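Local coordinates for protein D-glyceraldehyde dehydrogenase (NADP(+)) (Thermoplasma acidophilum, PDB 5IZD) that oxidises D-glyceraldehyde to (R)-glycerate with NADP(+) as hydride acceptor in the non-phosphorylated Entner-Doudoroff pathway, working as a homotetramer, at residues A[73-78]-A[102-107]; A[296-301]-A[365-370]; A[116-121]-A[462-467]. All blocks are in the same frame, centred on the assembly; numbering follows the deposited sequence.

Interaction 1 of 3, residues A[73-78]-A[102-107]; sequences ELIEKN and DGVIDQ
Ile105 carries most of this helix-to-helix contact, presenting its branches to Ile75 and Glu76. The two helical segments run nearly antiparallel, at 160°, with their axes 9.9 Å apart, and Glu76 and Ile105 are the residues whose backbones lie level.

The apolar contacts come first. Ile75 uses its short branch: CG2 stands opposite the backbone N and reaches across to Val104 CG1 at 4.2 Å and equally far to Ile105 CG1. Ile75 and Ile105 lie antiparallel, side by side, while Val104 stands nearly perpendicular to Ile75. Ile105 CD1 ends 4.0 Å from Glu76 CA, against the facing backbone.

Glu76 meets Ile105 in a mixed contact. With CG anti to the backbone N (chi1 -154°) and the chain extended, its aliphatic part passes CD1 while the carboxylate OE2 rests 3.6 Å from Ile105 CG2, a van der Waals touch. Putting an alanine at Ile105 would probably open a gap beside Ile75 CG2 and leave the Glu76 arm free to swing.

The hydrogen bonds lie along each segment rather than across: just past its helix, Asn78 ND2 returns to Leu74 O at 2.9 Å, an oxygen that also accepts from Asn78 N; Gly103 O is likewise held by Gln107 N and NE2, from opposite faces of its plane.

Ile75 also rests on Trp183, and Val104 on Ala156. These are long antiparallel N-terminal helices packed on helices 178-190 and 153-164 of the Rossmann-like coenzyme-binding domain of the aldehyde dehydrogenase fold.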
loop_
_atom_site.group_PDB
_atom_site.type_symbol
_atom_site.label_atom_id
_atom_site.label_comp_id
_atom_site.label_asym_id
_atom_site.label_seq_id
_atom_site.Cartn_x
_atom_site.Cartn_y
_atom_site.Cartn_z
ATOM N N GLU A 73 26.266 -10.122 10.082
ATOM C CA GLU A 73 26.919 -11.341 10.600
ATOM C C GLU A 73 28.292 -11.055 11.268
ATOM O O GLU A 73 28.589 -11.666 12.283
ATOM C CB GLU A 73 27.125 -12.389 9.524
ATOM C CG GLU A 73 25.825 -12.912 8.898
ATOM C CD GLU A 73 26.052 -13.510 7.497
ATOM O OE1 GLU A 73 27.042 -14.266 7.277
ATOM O OE2 GLU A 73 25.253 -13.221 6.610
ATOM N N LEU A 74 29.097 -10.171 10.675
ATOM C CA LEU A 74 30.419 -9.787 11.239
ATOM C C LEU A 74 30.274 -9.051 12.546
ATOM O O LEU A 74 30.986 -9.318 13.453
ATOM C CB LEU A 74 31.232 -8.939 10.265
ATOM C CG LEU A 74 31.721 -9.663 9.016
ATOM C CD1 LEU A 74 32.443 -8.670 8.135
ATOM C CD2 LEU A 74 32.661 -10.802 9.374
ATOM N N ILE A 75 29.273 -8.177 12.652
ATOM C CA ILE A 75 28.962 -7.456 13.880
ATOM C C ILE A 75 28.589 -8.472 14.939
ATOM O O ILE A 75 29.143 -8.467 16.034
ATOM C CB ILE A 75 27.877 -6.369 13.641
ATOM C CG1 ILE A 75 28.474 -5.237 12.806
ATOM C CG2 ILE A 75 27.343 -5.819 14.950
ATOM C CD1 ILE A 75 27.510 -4.119 12.415
ATOM N N GLU A 76 27.718 -9.399 14.586
ATOM C CA GLU A 76 27.249 -10.450 15.512
ATOM C C GLU A 76 28.384 -11.329 16.069
ATOM O O GLU A 76 28.457 -11.584 17.263
ATOM C CB GLU A 76 26.306 -11.345 14.741
ATOM C CG GLU A 76 25.243 -12.094 15.507
ATOM C CD GLU A 76 24.076 -12.428 14.576
ATOM O OE1 GLU A 76 24.256 -12.678 13.321
ATOM O OE2 GLU A 76 22.969 -12.435 15.131
ATOM N N LYS A 77 29.254 -11.781 15.169
ATOM C CA LYS A 77 30.389 -12.624 15.516
ATOM C C LYS A 77 31.330 -11.934 16.528
ATOM O O LYS A 77 31.867 -12.575 17.408
ATOM C CB LYS A 77 31.181 -12.993 14.237
ATOM N N ASN A 78 31.475 -10.620 16.401
ATOM C CA ASN A 78 32.430 -9.829 17.178
ATOM C C ASN A 78 31.771 -8.840 18.115
ATOM O O ASN A 78 32.407 -7.859 18.508
ATOM C CB ASN A 78 33.259 -9.062 16.175
ATOM C CG ASN A 78 34.081 -9.964 15.305
ATOM O OD1 ASN A 78 35.115 -10.411 15.740
ATOM N ND2 ASN A 78 33.628 -10.232 14.073
ATOM N N ASP A 102 22.145 -5.663 20.481
ATOM C CA ASP A 102 21.078 -6.521 20.053
ATOM C C ASP A 102 20.297 -5.726 18.980
ATOM O O ASP A 102 19.989 -6.211 17.941
ATOM C CB ASP A 102 20.143 -6.790 21.221
ATOM C CG ASP A 102 20.574 -7.955 22.088
ATOM O OD1 ASP A 102 21.524 -8.633 21.753
ATOM O OD2 ASP A 102 19.930 -8.210 23.096
ATOM N N GLY A 103 20.005 -4.485 19.302
ATOM C CA GLY A 103 19.270 -3.578 18.466
ATOM C C GLY A 103 19.944 -3.212 17.187
ATOM O O GLY A 103 19.296 -2.983 16.207
ATOM N N VAL A 104 21.260 -3.155 17.199
ATOM C CA VAL A 104 22.003 -2.848 16.012
ATOM C C VAL A 104 21.768 -4.001 15.035
ATOM O O VAL A 104 21.541 -3.786 13.894
ATOM C CB VAL A 104 23.527 -2.663 16.312
ATOM C CG1 VAL A 104 24.379 -2.859 15.090
ATOM C CG2 VAL A 104 23.835 -1.308 16.910
ATOM N N ILE A 105 21.852 -5.209 15.547
ATOM C CA ILE A 105 21.727 -6.465 14.801
ATOM C C ILE A 105 20.292 -6.613 14.308
ATOM O O ILE A 105 20.107 -6.811 13.112
ATOM C CB ILE A 105 22.169 -7.705 15.647
ATOM C CG1 ILE A 105 23.696 -7.670 15.896
ATOM C CG2 ILE A 105 21.752 -9.033 14.996
ATOM C CD1 ILE A 105 24.148 -8.450 17.125
ATOM N N ASP A 106 19.306 -6.389 15.145
ATOM C CA ASP A 106 17.925 -6.430 14.711
ATOM C C ASP A 106 17.576 -5.395 13.636
ATOM O O ASP A 106 16.836 -5.688 12.755
ATOM C CB ASP A 106 16.977 -6.255 15.884
ATOM C CG ASP A 106 15.480 -6.328 15.470
ATOM O OD1 ASP A 106 14.996 -7.397 15.202
ATOM O OD2 ASP A 106 14.793 -5.316 15.422
ATOM N N GLN A 107 18.135 -4.206 13.707
ATOM C CA GLN A 107 17.776 -3.158 12.808
ATOM C C GLN A 107 18.380 -3.376 11.444
ATOM O O GLN A 107 17.743 -3.158 10.416
ATOM C CB GLN A 107 18.224 -1.799 13.334
ATOM C CG GLN A 107 17.324 -1.197 14.383
ATOM C CD GLN A 107 17.871 0.164 14.786
ATOM O OE1 GLN A 107 17.366 1.197 14.342
ATOM N NE2 GLN A 107 18.976 0.167 15.537
#

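Interaction 2 of 3, residues A[296-301]-A[365-370]; sequences TFMSRF and PTIIGN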
loop_
_atom_site.group_PDB
_atom_site.type_symbol
_atom_site.label_atom_id
_atom_site.label_comp_id
_atom_site.label_asym_id
_atom_site.label_seq_id
_atom_site.Cartn_x
_atom_site.Cartn_y
_atom_site.Cartn_z
ATOM N N THR A 296 0.583 7.053 47.404
ATOM C CA THR A 296 1.203 5.712 47.333
ATOM C C THR A 296 2.179 5.589 46.185
ATOM O O THR A 296 3.319 5.088 46.404
ATOM C CB THR A 296 0.201 4.571 47.194
ATOM O OG1 THR A 296 -0.581 4.557 48.357
ATOM C CG2 THR A 296 0.900 3.215 47.155
ATOM N N PHE A 297 1.768 6.060 45.001
ATOM C CA PHE A 297 2.639 5.994 43.831
ATOM C C PHE A 297 4.004 6.689 44.087
ATOM O O PHE A 297 5.067 6.075 43.909
ATOM C CB PHE A 297 1.971 6.555 42.567
ATOM C CG PHE A 297 2.737 6.256 41.303
ATOM C CD1 PHE A 297 3.800 7.049 40.904
ATOM C CD2 PHE A 297 2.415 5.165 40.528
ATOM C CE1 PHE A 297 4.505 6.767 39.746
ATOM C CE2 PHE A 297 3.122 4.866 39.382
ATOM C CZ PHE A 297 4.151 5.672 38.976
ATOM N N MET A 298 3.967 7.947 44.501
ATOM C CA MET A 298 5.209 8.711 44.712
ATOM C C MET A 298 6.129 8.128 45.783
ATOM O O MET A 298 7.340 8.156 45.616
ATOM C CB MET A 298 4.917 10.157 45.090
ATOM C CG MET A 298 4.249 10.961 43.989
ATOM S SD MET A 298 5.024 10.819 42.387
ATOM C CE MET A 298 6.630 11.605 42.709
ATOM N N SER A 299 5.528 7.595 46.844
ATOM C CA SER A 299 6.248 6.929 47.939
ATOM C C SER A 299 6.968 5.673 47.408
ATOM O O SER A 299 8.162 5.494 47.610
ATOM C CB SER A 299 5.207 6.580 49.021
ATOM O OG SER A 299 5.719 5.728 50.014
ATOM N N ARG A 300 6.244 4.828 46.665
ATOM C CA ARG A 300 6.809 3.603 46.102
ATOM C C ARG A 300 7.923 3.980 45.111
ATOM O O ARG A 300 8.990 3.355 45.105
ATOM C CB ARG A 300 5.716 2.723 45.442
ATOM C CG ARG A 300 4.752 2.137 46.466
ATOM C CD ARG A 300 3.840 1.040 45.925
ATOM N NE ARG A 300 4.687 -0.061 45.458
ATOM C CZ ARG A 300 4.308 -1.028 44.624
ATOM N NH1 ARG A 300 3.074 -1.088 44.150
ATOM N NH2 ARG A 300 5.198 -1.971 44.304
ATOM N N PHE A 301 7.704 5.039 44.323
ATOM C CA PHE A 301 8.654 5.452 43.290
ATOM C C PHE A 301 9.943 5.994 43.898
ATOM O O PHE A 301 11.043 5.696 43.412
ATOM C CB PHE A 301 8.046 6.527 42.377
ATOM C CG PHE A 301 8.989 7.053 41.325
ATOM C CD1 PHE A 301 9.696 6.181 40.499
ATOM C CD2 PHE A 301 9.107 8.438 41.100
ATOM C CE1 PHE A 301 10.543 6.675 39.508
ATOM C CE2 PHE A 301 9.949 8.924 40.103
ATOM C CZ PHE A 301 10.680 8.044 39.321
ATOM N N PRO A 365 19.357 9.913 40.881
ATOM C CA PRO A 365 17.927 10.009 40.607
ATOM C C PRO A 365 17.253 11.124 41.427
ATOM O O PRO A 365 17.444 11.215 42.660
ATOM C CB PRO A 365 17.405 8.631 41.051
ATOM C CG PRO A 365 18.540 7.727 40.784
ATOM C CD PRO A 365 19.730 8.535 41.260
ATOM N N THR A 366 16.541 12.008 40.749
ATOM C CA THR A 366 16.030 13.214 41.357
ATOM C C THR A 366 14.493 13.366 41.060
ATOM O O THR A 366 14.092 13.388 39.897
ATOM C CB THR A 366 16.789 14.436 40.859
ATOM O OG1 THR A 366 18.195 14.301 41.149
ATOM C CG2 THR A 366 16.227 15.704 41.508
ATOM N N ILE A 367 13.702 13.466 42.133
ATOM C CA ILE A 367 12.249 13.467 42.067
ATOM C C ILE A 367 11.777 14.745 42.744
ATOM O O ILE A 367 12.208 15.058 43.862
ATOM C CB ILE A 367 11.638 12.204 42.726
ATOM C CG1 ILE A 367 12.185 10.921 42.058
ATOM C CG2 ILE A 367 10.116 12.207 42.623
ATOM C CD1 ILE A 367 12.134 9.725 42.988
ATOM N N ILE A 368 10.969 15.500 42.019
ATOM C CA ILE A 368 10.488 16.811 42.409
ATOM C C ILE A 368 8.945 16.882 42.532
ATOM O O ILE A 368 8.260 16.458 41.596
ATOM C CB ILE A 368 10.957 17.822 41.361
ATOM C CG1 ILE A 368 12.496 17.880 41.366
ATOM C CG2 ILE A 368 10.356 19.192 41.609
ATOM C CD1 ILE A 368 13.032 18.942 40.454
ATOM N N GLY A 369 8.429 17.449 43.638
ATOM C CA GLY A 369 6.971 17.850 43.819
ATOM C C GLY A 369 6.697 19.355 43.699
ATOM O O GLY A 369 7.616 20.210 43.880
ATOM N N ASN A 370 5.445 19.691 43.401
ATOM C CA ASN A 370 4.951 21.098 43.254
ATOM C C ASN A 370 5.800 22.080 42.388
ATOM O O ASN A 370 6.213 23.157 42.854
#
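Phe301, on a helix, and Ile367, in the middle of a strand, mark the closest backbone approach, their CA atoms 8.9 Å apart, a spacing that side chains from both segments fill.

Ile367 directs its side chain at the helix and uses every branch. Its short branch takes the methyl of Met298: Met298 CE is 3.5 Å from Ile367 CG2. Met298 gets there by folding: after CG it turns at chi2 (-48°) and again at chi3 (-66°), which brings the methyl round toward the strand.

This is a helix laid on the sheet of the alpha/beta catalytic domain of an aldehyde dehydrogenase. Strand 366-369 runs parallel to 386-392 and antiparallel to 343-346, and helix 294-305 covers it, with Val302 and Ser305 of the same helix also on Ile367.

The longer branch of Ile367 goes to Phe301, whose ring is swung out with CG anti to the backbone N (chi1 177°). The CD2 and CE2 atoms of the ring do the touching: Phe301 CE2 sits 3.6 Å from Ile367 CG1, and Phe301 CD2 lies 3.8 Å from Ile367 CD1. The side chains cross obliquely. All three residues are buried; Met298 continues onto Leu287 and Ala389 of adjacent strands, and Phe301 onto Leu269 and Tyr274 of helix 262-274.

Interaction 3 of 3, residues A[116-121]-A[462-467]; sequences RKLNGE and YGISEY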
loop_
_atom_site.group_PDB
_atom_site.type_symbol
_atom_site.label_atom_id
_atom_site.label_comp_id
_atom_site.label_asym_id
_atom_site.label_seq_id
_atom_site.Cartn_x
_atom_site.Cartn_y
_atom_site.Cartn_z
ATOM N N ARG A 116 14.015 -5.567 -2.703
ATOM C CA ARG A 116 13.040 -5.818 -3.770
ATOM C C ARG A 116 11.564 -5.862 -3.326
ATOM O O ARG A 116 10.774 -6.587 -3.855
ATOM C CB ARG A 116 13.439 -7.014 -4.638
ATOM C CG ARG A 116 13.506 -8.345 -3.948
ATOM C CD ARG A 116 14.057 -9.439 -4.843
ATOM N NE ARG A 116 14.468 -10.571 -4.052
ATOM C CZ ARG A 116 14.552 -11.821 -4.462
ATOM N NH1 ARG A 116 14.244 -12.176 -5.697
ATOM N NH2 ARG A 116 14.964 -12.720 -3.615
ATOM N N LYS A 117 11.243 -5.052 -2.339
ATOM C CA LYS A 117 9.907 -4.956 -1.793
ATOM C C LYS A 117 9.361 -3.530 -1.703
ATOM O O LYS A 117 8.240 -3.358 -1.347
ATOM C CB LYS A 117 9.852 -5.597 -0.420
ATOM C CG LYS A 117 9.972 -7.096 -0.404
ATOM C CD LYS A 117 10.029 -7.590 1.020
ATOM C CE LYS A 117 10.688 -8.941 1.181
ATOM N NZ LYS A 117 12.096 -8.925 0.755
ATOM N N LEU A 118 10.151 -2.521 -2.005
ATOM C CA LEU A 118 9.698 -1.132 -1.943
ATOM C C LEU A 118 9.317 -0.703 -3.352
ATOM O O LEU A 118 10.037 -0.030 -4.037
ATOM C CB LEU A 118 10.766 -0.230 -1.349
ATOM C CG LEU A 118 11.051 -0.497 0.135
ATOM C CD1 LEU A 118 12.299 0.228 0.574
ATOM C CD2 LEU A 118 9.880 -0.146 1.011
ATOM N N ASN A 119 8.136 -1.130 -3.751
ATOM C CA ASN A 119 7.680 -0.961 -5.108
ATOM C C ASN A 119 7.300 0.472 -5.460
ATOM O O ASN A 119 6.799 1.200 -4.648
ATOM C CB ASN A 119 6.433 -1.881 -5.327
ATOM C CG ASN A 119 5.248 -1.592 -4.349
ATOM O OD1 ASN A 119 5.125 -2.210 -3.245
ATOM N ND2 ASN A 119 4.289 -0.716 -4.800
ATOM N N GLY A 120 7.478 0.817 -6.732
ATOM C CA GLY A 120 6.836 1.971 -7.342
ATOM C C GLY A 120 5.381 1.631 -7.753
ATOM O O GLY A 120 4.823 0.572 -7.346
ATOM N N GLU A 121 4.782 2.497 -8.576
ATOM C CA GLU A 121 3.368 2.350 -8.908
ATOM C C GLU A 121 3.167 2.629 -10.407
ATOM O O GLU A 121 3.994 3.328 -11.055
ATOM C CB GLU A 121 2.484 3.237 -7.993
ATOM C CG GLU A 121 2.715 2.905 -6.534
ATOM C CD GLU A 121 1.684 3.357 -5.531
ATOM O OE1 GLU A 121 0.613 3.962 -5.842
ATOM O OE2 GLU A 121 1.957 3.055 -4.339
ATOM N N TYR A 462 7.295 3.153 6.024
ATOM C CA TYR A 462 7.319 4.569 5.772
ATOM C C TYR A 462 8.694 5.178 6.063
ATOM O O TYR A 462 9.078 6.115 5.419
ATOM C CB TYR A 462 6.245 5.293 6.603
ATOM C CG TYR A 462 4.831 4.878 6.188
ATOM C CD1 TYR A 462 4.218 5.428 5.075
ATOM C CD2 TYR A 462 4.126 3.937 6.914
ATOM C CE1 TYR A 462 2.904 4.983 4.651
ATOM C CE2 TYR A 462 2.836 3.524 6.526
ATOM C CZ TYR A 462 2.238 4.041 5.398
ATOM O OH TYR A 462 0.915 3.648 5.068
ATOM N N GLY A 463 9.380 4.684 7.071
ATOM C CA GLY A 463 10.724 5.208 7.442
ATOM C C GLY A 463 11.781 4.933 6.385
ATOM O O GLY A 463 12.474 5.836 5.940
ATOM N N ILE A 464 11.870 3.703 5.949
ATOM C CA ILE A 464 12.786 3.345 4.911
ATOM C C ILE A 464 12.396 4.087 3.617
ATOM O O ILE A 464 13.260 4.569 2.929
ATOM C CB ILE A 464 12.951 1.822 4.767
ATOM C CG1 ILE A 464 14.036 1.485 3.750
ATOM C CG2 ILE A 464 11.631 1.145 4.447
ATOM C CD1 ILE A 464 14.537 0.072 3.774
ATOM N N SER A 465 11.095 4.222 3.341
ATOM C CA SER A 465 10.619 4.967 2.145
ATOM C C SER A 465 11.030 6.461 2.148
ATOM O O SER A 465 11.119 7.056 1.101
ATOM C CB SER A 465 9.099 4.759 1.918
ATOM O OG SER A 465 8.904 3.383 1.697
ATOM N N GLU A 466 11.450 7.007 3.314
ATOM C CA GLU A 466 11.948 8.378 3.377
ATOM C C GLU A 466 13.248 8.531 2.618
ATOM O O GLU A 466 13.605 9.658 2.251
ATOM C CB GLU A 466 12.152 8.896 4.824
ATOM C CG GLU A 466 10.884 8.960 5.689
ATOM C CD GLU A 466 9.819 10.007 5.288
ATOM O OE1 GLU A 466 9.924 10.699 4.235
ATOM O OE2 GLU A 466 8.836 10.133 6.069
ATOM N N TYR A 467 13.949 7.431 2.379
ATOM C CA TYR A 467 15.219 7.477 1.634
ATOM C C TYR A 467 15.099 7.229 0.113
ATOM O O TYR A 467 16.107 7.173 -0.624
ATOM C CB TYR A 467 16.178 6.456 2.242
ATOM C CG TYR A 467 16.588 6.785 3.668
ATOM C CD1 TYR A 467 17.684 7.605 3.919
ATOM C CD2 TYR A 467 15.881 6.277 4.783
ATOM C CE1 TYR A 467 18.104 7.885 5.231
ATOM C CE2 TYR A 467 16.282 6.575 6.095
ATOM C CZ TYR A 467 17.399 7.360 6.312
ATOM O OH TYR A 467 17.782 7.682 7.596
#
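Next in the chain to Leu118, which meets Ile464 and Ser465, the ammonium NZ of Lys117 is gripped by the carbonyls of Glu113 and Ala115 and by a salt bridge to Glu113 of the second subunit, whose Trp114 adds a cation-pi contact. On the other flank, Asn119 ND2 bonds Gly120 O at 2.9 Å with a nearly straight N-H line of 174°, tying the side chain to the start of strand 120-124.

Leu118 thus projects from a loop fixed on both flanks. Its two methyls divide the work. CD1 lies 3.8 Å from Ile464 CG1 and 3.9 Å from Ile464 CD1, against the long branch, which it meets at a slant. CD2 instead touches Ser465 OG at 3.7 Å and comes 4.1 Å from Ile464 CG2.

Ile464 sets CG1 anti to the backbone N (chi1 -174°), which places CG2 between N and the carbonyl carbon, where it faces both Leu118 methyls. The hydroxyl of Ser465 is hydrogen-bonded to Lys461 O, one turn back in its own helix, and offers Leu118 plain van der Waals contact.

Gly120 and Glu121 pair antiparallel with a strand of the fourth subunit, extending the sheet across the tetramer. The contact between the two segments is largely apolar, with one hydroxyl already hydrogen-bonded in its own helix: fit alone joins Leu118 to the helix, while polar bonds on its neighbours fix where it stands.

Overall arrangement
All three contacts rest mainly on hydrocarbon, but they sit differently. Interaction 2 is wholly buried, helix on strand in the catalytic domain, with three apolar residues. Interactions 1 and 3 are partly buried and include polar atoms, a carboxylate in the one and a hydroxyl in the other. They lie closer together, centres about 23 Å apart, and helix 94-112 and strand 120-124 follow each other in the chain. Within the chain they do not touch; it is Arg116 of the second subunit that reaches Asp106 of this one, in a salt bridge across the interface. Interaction 2 stands about 45 Å, centre to centre, from interaction 3, on the other side of the chain's centre.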